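Local coordinates for uncharacterized protein (Bacteroides fragilis, PDB 3NNG), which is of unknown function but carries a calcium-bound F5/8 type C domain, a beta-sandwich fold that in related proteins commonly binds carbohydrates or other ligands, at residues A[73-78]-A[129-134]; A[12-17]-A[155-160]; A[93-98]-A[106-111]. The protein carries 1 engineered substitution. All blocks are in the same frame, centred on the assembly; numbering follows the deposited sequence.

All three contacts are antiparallel strand pairings of one F5/8 type C domain, each set partly in its core and partly at its surface. All three reach one sheet; in it 71-79 neighbours 148-159, and 93-100 neighbours 124-144. Contacts 1 and 2 touch where Ser78 OG meets Tyr157 OH. Contact 1 also packs against contact 3, with Leu74, Phe77 and Ile132 lying on Val98 and Ile96. Contacts 2 and 3 do not touch; their centres are about 19 Å apart. Chemistry varies with place: corners in the chain on either side of Ile132 limit contact 1 to one bonded pair, aromatic packing backs the terminal pairing of contact 2, and contact 3 joins a hairpin completed by a bridging water.

Contact 1 of 3, residues A[73-78]-A[129-134]; sequences TLTGFS and EPPIPN
Two backbone hydrogen bonds join Leu74 and Ile132 in both directions, the signature of a hydrogen-bonded antiparallel pair. Leu74 N gives its proton to Ile132 O at 2.8 Å, and Ile132 N returns one to Leu74 O at 2.9 Å. Neither is ideally directed: the first donor stands 47° out of the carbonyl plane, the second 27°. Two CA-H...O contacts add to it, Thr73 CA to Ile132 O at 3.3 Å and Pro131 CA to Leu74 O at 3.0 Å. The ladder stops at this one pair because the chain turns corners at 129-130 and 133-134. Pro131 and Pro133, on both sides of Ile132, lack an N-H only for the outer side, so they cost this pairing no bond. A water bridges the side chains of Thr75 and Glu129, 2.9 Å from Thr75 OG1 and donating to Glu129 OE1.

Around the bonds the packing is light. Thr73 OG1 lies beside the backbone N (chi1 -64°), which puts the CG2 methyl anti to that N and brings CG2 obliquely against Pro131 CB at 3.6 Å, while OG1 lies 3.5 Å from Pro133 CA. A beta-branched threonine suits this partly exposed edge, presenting a methyl to one proline and its hydroxyl to the next. Pro131 CB also rests on Leu74 O. The side chains of Leu74 and Ile132 leave the sheet on the same face, where both reach Val98; buried Leu74 also meets Phe138 and Leu156, as befits a purely apolar chain.

The peptide before Pro130 is cis, consistent with the turn at 129-130. The long strand 124-144 thus changes sheet or face here, a strand corner within the beta-sandwich of the F5/8 type C, or discoidin-like, fold.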
loop_
_atom_site.group_PDB
_atom_site.type_symbol
_atom_site.label_atom_id
_atom_site.label_comp_id
_atom_site.label_asym_id
_atom_site.label_seq_id
_atom_site.Cartn_x
_atom_site.Cartn_y
_atom_site.Cartn_z
ATOM N N THR A 73 12.971 4.724 8.314
ATOM C CA THR A 73 13.740 4.939 7.116
ATOM C C THR A 73 13.255 3.903 6.102
ATOM O O THR A 73 13.627 2.738 6.163
ATOM C CB THR A 73 15.234 4.839 7.430
ATOM O OG1 THR A 73 15.559 5.908 8.326
ATOM C CG2 THR A 73 16.070 4.959 6.159
ATOM N N LEU A 74 12.398 4.342 5.186
ATOM C CA LEU A 74 11.651 3.432 4.314
ATOM C C LEU A 74 12.488 2.876 3.173
ATOM O O LEU A 74 12.940 3.636 2.311
ATOM C CB LEU A 74 10.441 4.170 3.739
ATOM C CG LEU A 74 9.526 3.376 2.819
ATOM C CD1 LEU A 74 9.013 2.138 3.558
ATOM C CD2 LEU A 74 8.368 4.251 2.334
ATOM N N THR A 75 12.668 1.552 3.149
ATOM C CA THR A 75 13.470 0.916 2.101
ATOM C C THR A 75 12.627 0.351 0.952
ATOM O O THR A 75 13.137 0.066 -0.126
ATOM C CB THR A 75 14.411 -0.184 2.666
ATOM O OG1 THR A 75 15.309 -0.613 1.637
ATOM C CG2 THR A 75 13.618 -1.389 3.172
ATOM N N GLY A 76 11.332 0.203 1.173
ATOM C CA GLY A 76 10.460 -0.268 0.115
ATOM C C GLY A 76 9.124 -0.663 0.694
ATOM O O GLY A 76 8.889 -0.479 1.888
ATOM N N PHE A 77 8.246 -1.212 -0.144
ATOM C CA PHE A 77 6.993 -1.738 0.352
ATOM C C PHE A 77 6.609 -2.958 -0.474
ATOM O O PHE A 77 7.262 -3.287 -1.473
ATOM C CB PHE A 77 5.900 -0.663 0.286
ATOM C CG PHE A 77 5.482 -0.322 -1.104
ATOM C CD1 PHE A 77 6.234 0.556 -1.875
ATOM C CD2 PHE A 77 4.351 -0.890 -1.653
ATOM C CE1 PHE A 77 5.852 0.866 -3.173
ATOM C CE2 PHE A 77 3.964 -0.601 -2.946
ATOM C CZ PHE A 77 4.714 0.287 -3.709
ATOM N N SER A 78 5.545 -3.631 -0.057
ATOM C CA SER A 78 5.064 -4.792 -0.777
ATOM C C SER A 78 3.559 -4.862 -0.703
ATOM O O SER A 78 2.954 -4.465 0.304
ATOM C CB SER A 78 5.656 -6.071 -0.188
ATOM O OG SER A 78 5.031 -6.375 1.047
ATOM N N GLU A 129 14.492 3.803 -3.234
ATOM C CA GLU A 129 15.930 3.993 -3.322
ATOM C C GLU A 129 16.342 5.441 -3.580
ATOM O O GLU A 129 15.845 6.074 -4.517
ATOM C CB GLU A 129 16.497 3.093 -4.420
ATOM C CG GLU A 129 18.014 3.148 -4.525
ATOM C CD GLU A 129 18.714 2.459 -3.364
ATOM O OE1 GLU A 129 18.215 1.407 -2.902
ATOM O OE2 GLU A 129 19.770 2.967 -2.926
ATOM N N PRO A 130 17.253 5.973 -2.743
ATOM C CA PRO A 130 17.756 5.329 -1.524
ATOM C C PRO A 130 16.612 5.306 -0.528
ATOM O O PRO A 130 15.601 5.962 -0.784
ATOM C CB PRO A 130 18.821 6.311 -1.019
ATOM C CG PRO A 130 19.134 7.184 -2.156
ATOM C CD PRO A 130 17.886 7.279 -2.968
ATOM N N PRO A 131 16.761 4.584 0.588
ATOM C CA PRO A 131 15.682 4.588 1.581
ATOM C C PRO A 131 15.357 6.021 2.022
ATOM O O PRO A 131 16.260 6.868 2.090
ATOM C CB PRO A 131 16.278 3.794 2.754
ATOM C CG PRO A 131 17.423 3.005 2.163
ATOM C CD PRO A 131 17.958 3.858 1.055
ATOM N N ILE A 132 14.087 6.285 2.322
ATOM C CA ILE A 132 13.682 7.612 2.774
ATOM C C ILE A 132 13.567 7.679 4.289
ATOM O O ILE A 132 12.677 7.069 4.874
ATOM C CB ILE A 132 12.338 8.034 2.174
ATOM C CG1 ILE A 132 12.378 7.936 0.643
ATOM C CG2 ILE A 132 11.980 9.451 2.645
ATOM C CD1 ILE A 132 11.020 8.163 -0.016
ATOM N N PRO A 133 14.460 8.444 4.929
ATOM C CA PRO A 133 14.497 8.571 6.396
ATOM C C PRO A 133 13.289 9.315 6.969
ATOM O O PRO A 133 12.743 10.198 6.309
ATOM C CB PRO A 133 15.778 9.376 6.652
ATOM C CG PRO A 133 16.593 9.253 5.378
ATOM C CD PRO A 133 15.565 9.174 4.281
ATOM N N ASN A 134 12.878 8.932 8.176
ATOM C CA ASN A 134 11.819 9.618 8.939
ATOM C C ASN A 134 10.442 9.698 8.276
ATOM O O ASN A 134 9.733 10.696 8.428
ATOM C CB ASN A 134 12.257 11.030 9.365
ATOM C CG ASN A 134 13.686 11.078 9.912
ATOM O OD1 ASN A 134 14.075 10.279 10.763
ATOM N ND2 ASN A 134 14.467 12.039 9.426
HETATM O O HOH W 1 16.102 0.387 -0.947
#

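Contact 2 of 3, residues A[12-17]-A[155-160]; sequences GNWSAV and NLYEKQ. Engineered in segment 155-160: Glu158 (natural residue Val).
Strand 14-16 runs antiparallel to 155-159 with its axis turned by 134°, and four backbone bonds hold the pair: Ser15 and Glu158 bond in both directions, Val17 N donates to Leu156 O at 2.8 Å, and Gln160 N meets Asn13 O almost straight (171°). Three of the donors approach nearly along the C=O axis; Glu158 N instead sits above the plane of the Ser15 carbonyl.

The main side-chain contact is Trp14 against Tyr157. The indole CE3 meets CG and CD1 of the tyrosine obliquely, CE3 to CD1 3.4 Å, with the ring planes inclined at 35°. Both side chains place CG anti to the carbonyl carbon, yet they cross at about a right angle. At the CD2-CE2 side of the phenol ring, Ala16 CB lies 3.7 Å from CE2; a methyl is small enough for the ring to lie close to the Ala16 backbone. Tyrosine suits the position because its hydroxyl can still bond Ser78 OG beyond the ring. Val17 CG2 rests on Leu156 O at 3.4 Å and crosses the end of the engineered Glu158, whose carboxylate forms a salt bridge with Arg70. At the other end, Asn13 ND2 runs beside the Lys159 chain, 3.6 Å from CG. A water gives protons to Val17 O and Asn155 OD1 and accepts one from Leu156 N, bridging the strands.

Strand 14-16 is thus added antiparallel to the C-terminal strand 148-159, joining the two chain ends at the edge of the beta-sandwich. The backbone of 148-159 also bonds 71-79; Trp14 reaches on to Thr75 and to Tyr125 and Ala127 of 124-144.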
loop_
_atom_site.group_PDB
_atom_site.type_symbol
_atom_site.label_atom_id
_atom_site.label_comp_id
_atom_site.label_asym_id
_atom_site.label_seq_id
_atom_site.Cartn_x
_atom_site.Cartn_y
_atom_site.Cartn_z
ATOM N N GLY A 12 17.121 -9.458 1.045
ATOM C CA GLY A 12 17.474 -10.167 2.266
ATOM C C GLY A 12 17.392 -9.360 3.548
ATOM O O GLY A 12 16.905 -9.849 4.572
ATOM N N ASN A 13 17.854 -8.117 3.480
ATOM C CA ASN A 13 17.975 -7.272 4.657
ATOM C C ASN A 13 16.770 -6.375 4.993
ATOM O O ASN A 13 16.885 -5.480 5.844
ATOM C CB ASN A 13 19.245 -6.426 4.536
ATOM C CG ASN A 13 19.220 -5.486 3.349
ATOM O OD1 ASN A 13 18.611 -5.773 2.319
ATOM N ND2 ASN A 13 19.903 -4.346 3.482
ATOM N N TRP A 14 15.631 -6.619 4.332
ATOM C CA TRP A 14 14.391 -5.889 4.597
ATOM C C TRP A 14 13.645 -6.445 5.817
ATOM O O TRP A 14 13.444 -7.655 5.933
ATOM C CB TRP A 14 13.459 -5.973 3.382
ATOM C CG TRP A 14 13.832 -5.073 2.235
ATOM C CD1 TRP A 14 15.069 -4.570 1.956
ATOM C CD2 TRP A 14 12.962 -4.602 1.192
ATOM N NE1 TRP A 14 15.023 -3.806 0.815
ATOM C CE2 TRP A 14 13.747 -3.811 0.328
ATOM C CE3 TRP A 14 11.604 -4.769 0.914
ATOM C CZ2 TRP A 14 13.204 -3.187 -0.798
ATOM C CZ3 TRP A 14 11.075 -4.150 -0.192
ATOM C CH2 TRP A 14 11.870 -3.370 -1.038
ATOM N N SER A 15 13.202 -5.557 6.700
ATOM C CA SER A 15 12.400 -5.967 7.847
ATOM C C SER A 15 11.019 -5.311 7.799
ATOM O O SER A 15 10.921 -4.088 7.776
ATOM C CB SER A 15 13.103 -5.575 9.143
ATOM O OG SER A 15 12.584 -6.300 10.234
ATOM N N ALA A 16 9.958 -6.115 7.781
ATOM C CA ALA A 16 8.593 -5.581 7.806
ATOM C C ALA A 16 8.360 -4.738 9.064
ATOM O O ALA A 16 8.714 -5.146 10.166
ATOM C CB ALA A 16 7.580 -6.705 7.743
ATOM N N VAL A 17 7.759 -3.567 8.895
ATOM C CA VAL A 17 7.471 -2.683 10.021
ATOM C C VAL A 17 6.171 -3.118 10.713
ATOM O O VAL A 17 5.150 -3.306 10.050
ATOM C CB VAL A 17 7.349 -1.216 9.537
ATOM C CG1 VAL A 17 6.879 -0.285 10.656
ATOM C CG2 VAL A 17 8.662 -0.732 8.929
ATOM N N ASN A 155 2.771 -4.011 3.210
ATOM C CA ASN A 155 3.788 -3.874 4.238
ATOM C C ASN A 155 4.773 -2.796 3.856
ATOM O O ASN A 155 4.969 -2.520 2.672
ATOM C CB ASN A 155 4.534 -5.190 4.423
ATOM C CG ASN A 155 3.748 -6.180 5.240
ATOM O OD1 ASN A 155 3.734 -6.109 6.470
ATOM N ND2 ASN A 155 3.071 -7.100 4.567
ATOM N N LEU A 156 5.383 -2.179 4.859
ATOM C CA LEU A 156 6.485 -1.261 4.617
ATOM C C LEU A 156 7.715 -1.872 5.258
ATOM O O LEU A 156 7.603 -2.561 6.277
ATOM C CB LEU A 156 6.188 0.120 5.219
ATOM C CG LEU A 156 5.507 1.190 4.359
ATOM C CD1 LEU A 156 4.442 0.608 3.442
ATOM C CD2 LEU A 156 4.914 2.328 5.249
ATOM N N TYR A 157 8.887 -1.621 4.672
ATOM C CA TYR A 157 10.130 -2.250 5.144
ATOM C C TYR A 157 11.203 -1.245 5.526
ATOM O O TYR A 157 11.272 -0.130 4.977
ATOM C CB TYR A 157 10.679 -3.213 4.084
ATOM C CG TYR A 157 9.708 -4.324 3.754
ATOM C CD1 TYR A 157 8.796 -4.180 2.726
ATOM C CD2 TYR A 157 9.675 -5.501 4.504
ATOM C CE1 TYR A 157 7.885 -5.190 2.425
ATOM C CE2 TYR A 157 8.763 -6.509 4.222
ATOM C CZ TYR A 157 7.869 -6.346 3.175
ATOM O OH TYR A 157 6.947 -7.330 2.866
ATOM N N GLU A 158 12.040 -1.656 6.473
ATOM C CA GLU A 158 13.194 -0.876 6.896
ATOM C C GLU A 158 14.375 -1.844 6.999
ATOM O O GLU A 158 14.180 -3.064 7.083
ATOM C CB GLU A 158 12.925 -0.227 8.252
ATOM C CG GLU A 158 12.845 -1.232 9.389
ATOM C CD GLU A 158 12.325 -0.618 10.675
ATOM O OE1 GLU A 158 12.593 0.578 10.916
ATOM O OE2 GLU A 158 11.645 -1.333 11.443
ATOM N N LYS A 159 15.592 -1.310 6.964
ATOM C CA LYS A 159 16.791 -2.142 7.064
ATOM C C LYS A 159 17.002 -2.648 8.475
ATOM O O LYS A 159 16.986 -1.871 9.440
ATOM C CB LYS A 159 18.034 -1.406 6.561
ATOM C CG LYS A 159 18.245 -1.571 5.060
ATOM C CD LYS A 159 19.455 -0.796 4.561
ATOM C CE LYS A 159 19.153 -0.101 3.239
ATOM N NZ LYS A 159 18.694 -1.045 2.172
ATOM N N GLN A 160 17.183 -3.961 8.584
ATOM C CA GLN A 160 17.506 -4.593 9.854
ATOM C C GLN A 160 18.926 -4.241 10.234
ATOM O O GLN A 160 19.749 -3.908 9.375
ATOM C CB GLN A 160 17.386 -6.116 9.755
ATOM C CG GLN A 160 16.023 -6.606 9.317
ATOM C CD GLN A 160 15.542 -7.809 10.113
ATOM O OE1 GLN A 160 15.307 -8.883 9.554
ATOM N NE2 GLN A 160 15.393 -7.634 11.426
HETATM O O HOH W 2 4.728 -3.540 7.402
#

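Contact 3 of 3, residues A[93-98]-A[106-111]; sequences SAEIKV and WVTYPR
Backbone hydrogen bonds carry the pairing of 93-98 with 106-111. Val98 and Val107 form a hydrogen-bonded antiparallel pair, Val107 N to Val98 O being short (2.8 Å) and nearly linear (174°), and Tyr109 N donates to Ile96 O at 2.9 Å. Beyond Tyr109 the strands part, and a water bridges them: it accepts from Ile96 N at 2.7 Å and donates to both Tyr109 O and Arg111 O, replacing direct bonding there.

Among the side chains, Lys97 and Thr108 lie alongside each other on one face, pointing the same way. The lysine bends at chi3 and chi4, laying CE and NZ along the threonine, with NZ 3.4 Å from Thr108 CG2; an amphipathic chain suits this exposed side. Lys97 O lies in the plane of the Trp106 ring, at its edge, while Trp106 CE3 passes 3.9 Å from Lys97 CB. On the opposite face the branched valines Val98 and Val107 cross obliquely, and Ile96 CB meets Tyr109 CB at 4.1 Å.

This is the beta hairpin of 93-100 and 107-114. Strand 93-100 also bonds 124-144 and sends Ile96 and Val98 inward to Phe77 and Leu74 of 71-79; Tyr109 OH reaches Glu129 N.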
loop_
_atom_site.group_PDB
_atom_site.type_symbol
_atom_site.label_atom_id
_atom_site.label_comp_id
_atom_site.label_asym_id
_atom_site.label_seq_id
_atom_site.Cartn_x
_atom_site.Cartn_y
_atom_site.Cartn_z
ATOM N N SER A 93 -0.366 -0.763 -11.407
ATOM C CA SER A 93 0.611 0.321 -11.285
ATOM C C SER A 93 0.211 1.348 -10.223
ATOM O O SER A 93 -0.973 1.612 -10.009
ATOM C CB SER A 93 0.821 1.016 -12.638
ATOM O OG SER A 93 -0.398 1.554 -13.128
ATOM N N ALA A 94 1.201 1.934 -9.563
ATOM C CA ALA A 94 0.918 2.880 -8.490
ATOM C C ALA A 94 1.998 3.920 -8.403
ATOM O O ALA A 94 3.103 3.733 -8.920
ATOM C CB ALA A 94 0.796 2.160 -7.133
ATOM N N GLU A 95 1.657 5.004 -7.720
ATOM C CA GLU A 95 2.587 6.063 -7.388
ATOM C C GLU A 95 2.573 6.242 -5.873
ATOM O O GLU A 95 1.536 6.070 -5.230
ATOM C CB GLU A 95 2.164 7.353 -8.076
ATOM C CG GLU A 95 3.229 8.416 -8.099
ATOM C CD GLU A 95 3.507 8.918 -9.503
ATOM O OE1 GLU A 95 2.605 8.798 -10.367
ATOM O OE2 GLU A 95 4.626 9.433 -9.738
ATOM N N ILE A 96 3.729 6.578 -5.310
ATOM C CA ILE A 96 3.897 6.697 -3.863
ATOM C C ILE A 96 4.191 8.139 -3.445
ATOM O O ILE A 96 4.996 8.813 -4.077
ATOM C CB ILE A 96 5.078 5.817 -3.370
ATOM C CG1 ILE A 96 4.775 4.329 -3.570
ATOM C CG2 ILE A 96 5.404 6.111 -1.916
ATOM C CD1 ILE A 96 3.511 3.861 -2.893
ATOM N N LYS A 97 3.546 8.598 -2.371
ATOM C CA LYS A 97 3.930 9.837 -1.704
ATOM C C LYS A 97 4.178 9.552 -0.230
ATOM O O LYS A 97 3.462 8.759 0.379
ATOM C CB LYS A 97 2.848 10.918 -1.837
ATOM C CG LYS A 97 2.530 11.318 -3.273
ATOM C CD LYS A 97 1.718 12.607 -3.323
ATOM C CE LYS A 97 2.035 13.409 -4.585
ATOM N NZ LYS A 97 1.698 12.710 -5.865
ATOM N N VAL A 98 5.188 10.209 0.343
ATOM C CA VAL A 98 5.441 10.129 1.781
ATOM C C VAL A 98 5.544 11.521 2.371
ATOM O O VAL A 98 5.787 12.495 1.655
ATOM C CB VAL A 98 6.743 9.368 2.095
ATOM C CG1 VAL A 98 6.666 7.941 1.553
ATOM C CG2 VAL A 98 7.925 10.087 1.472
ATOM N N TRP A 106 4.395 17.164 1.417
ATOM C CA TRP A 106 4.596 15.789 1.003
ATOM C C TRP A 106 5.659 15.725 -0.077
ATOM O O TRP A 106 5.848 16.678 -0.832
ATOM C CB TRP A 106 3.300 15.207 0.446
ATOM C CG TRP A 106 2.209 15.008 1.455
ATOM C CD1 TRP A 106 1.495 15.980 2.099
ATOM C CD2 TRP A 106 1.679 13.753 1.909
ATOM N NE1 TRP A 106 0.566 15.403 2.942
ATOM C CE2 TRP A 106 0.652 14.038 2.834
ATOM C CE3 TRP A 106 1.971 12.415 1.620
ATOM C CZ2 TRP A 106 -0.081 13.036 3.475
ATOM C CZ3 TRP A 106 1.238 11.420 2.259
ATOM C CH2 TRP A 106 0.226 11.739 3.179
ATOM N N VAL A 107 6.341 14.587 -0.149
ATOM C CA VAL A 107 7.308 14.341 -1.198
ATOM C C VAL A 107 6.835 13.163 -2.049
ATOM O O VAL A 107 6.406 12.125 -1.524
ATOM C CB VAL A 107 8.689 14.071 -0.598
ATOM C CG1 VAL A 107 9.147 15.278 0.229
ATOM C CG2 VAL A 107 8.637 12.870 0.286
ATOM N N THR A 108 6.873 13.337 -3.366
ATOM C CA THR A 108 6.455 12.277 -4.283
ATOM C C THR A 108 7.666 11.463 -4.720
ATOM O O THR A 108 8.704 12.020 -5.060
ATOM C CB THR A 108 5.776 12.845 -5.548
ATOM O OG1 THR A 108 4.934 13.943 -5.193
ATOM C CG2 THR A 108 4.939 11.775 -6.242
ATOM N N TYR A 109 7.540 10.146 -4.695
ATOM C CA TYR A 109 8.588 9.283 -5.222
ATOM C C TYR A 109 8.422 9.298 -6.742
ATOM O O TYR A 109 7.347 8.999 -7.248
ATOM C CB TYR A 109 8.441 7.871 -4.654
ATOM C CG TYR A 109 9.588 6.953 -4.975
ATOM C CD1 TYR A 109 10.859 7.180 -4.454
ATOM C CD2 TYR A 109 9.406 5.852 -5.790
ATOM C CE1 TYR A 109 11.913 6.324 -4.747
ATOM C CE2 TYR A 109 10.444 5.002 -6.091
ATOM C CZ TYR A 109 11.694 5.235 -5.574
ATOM O OH TYR A 109 12.717 4.365 -5.887
ATOM N N PRO A 110 9.477 9.676 -7.474
ATOM C CA PRO A 110 9.342 10.060 -8.887
ATOM C C PRO A 110 9.257 8.903 -9.882
ATOM O O PRO A 110 9.430 9.147 -11.075
ATOM C CB PRO A 110 10.623 10.854 -9.145
ATOM C CG PRO A 110 11.616 10.224 -8.252
ATOM C CD PRO A 110 10.876 9.750 -7.021
ATOM N N ARG A 111 9.005 7.683 -9.416
ATOM C CA ARG A 111 8.903 6.528 -10.314
ATOM C C ARG A 111 7.549 5.840 -10.169
ATOM O O ARG A 111 7.127 5.521 -9.054
ATOM C CB ARG A 111 9.999 5.494 -9.994
ATOM C CG ARG A 111 11.445 5.982 -10.096
ATOM C CD ARG A 111 11.733 6.547 -11.474
ATOM N NE ARG A 111 13.048 6.161 -11.986
ATOM C CZ ARG A 111 13.263 5.112 -12.778
ATOM N NH1 ARG A 111 12.249 4.332 -13.144
ATOM N NH2 ARG A 111 14.489 4.843 -13.207
HETATM O O HOH W 3 5.745 6.938 -7.035
#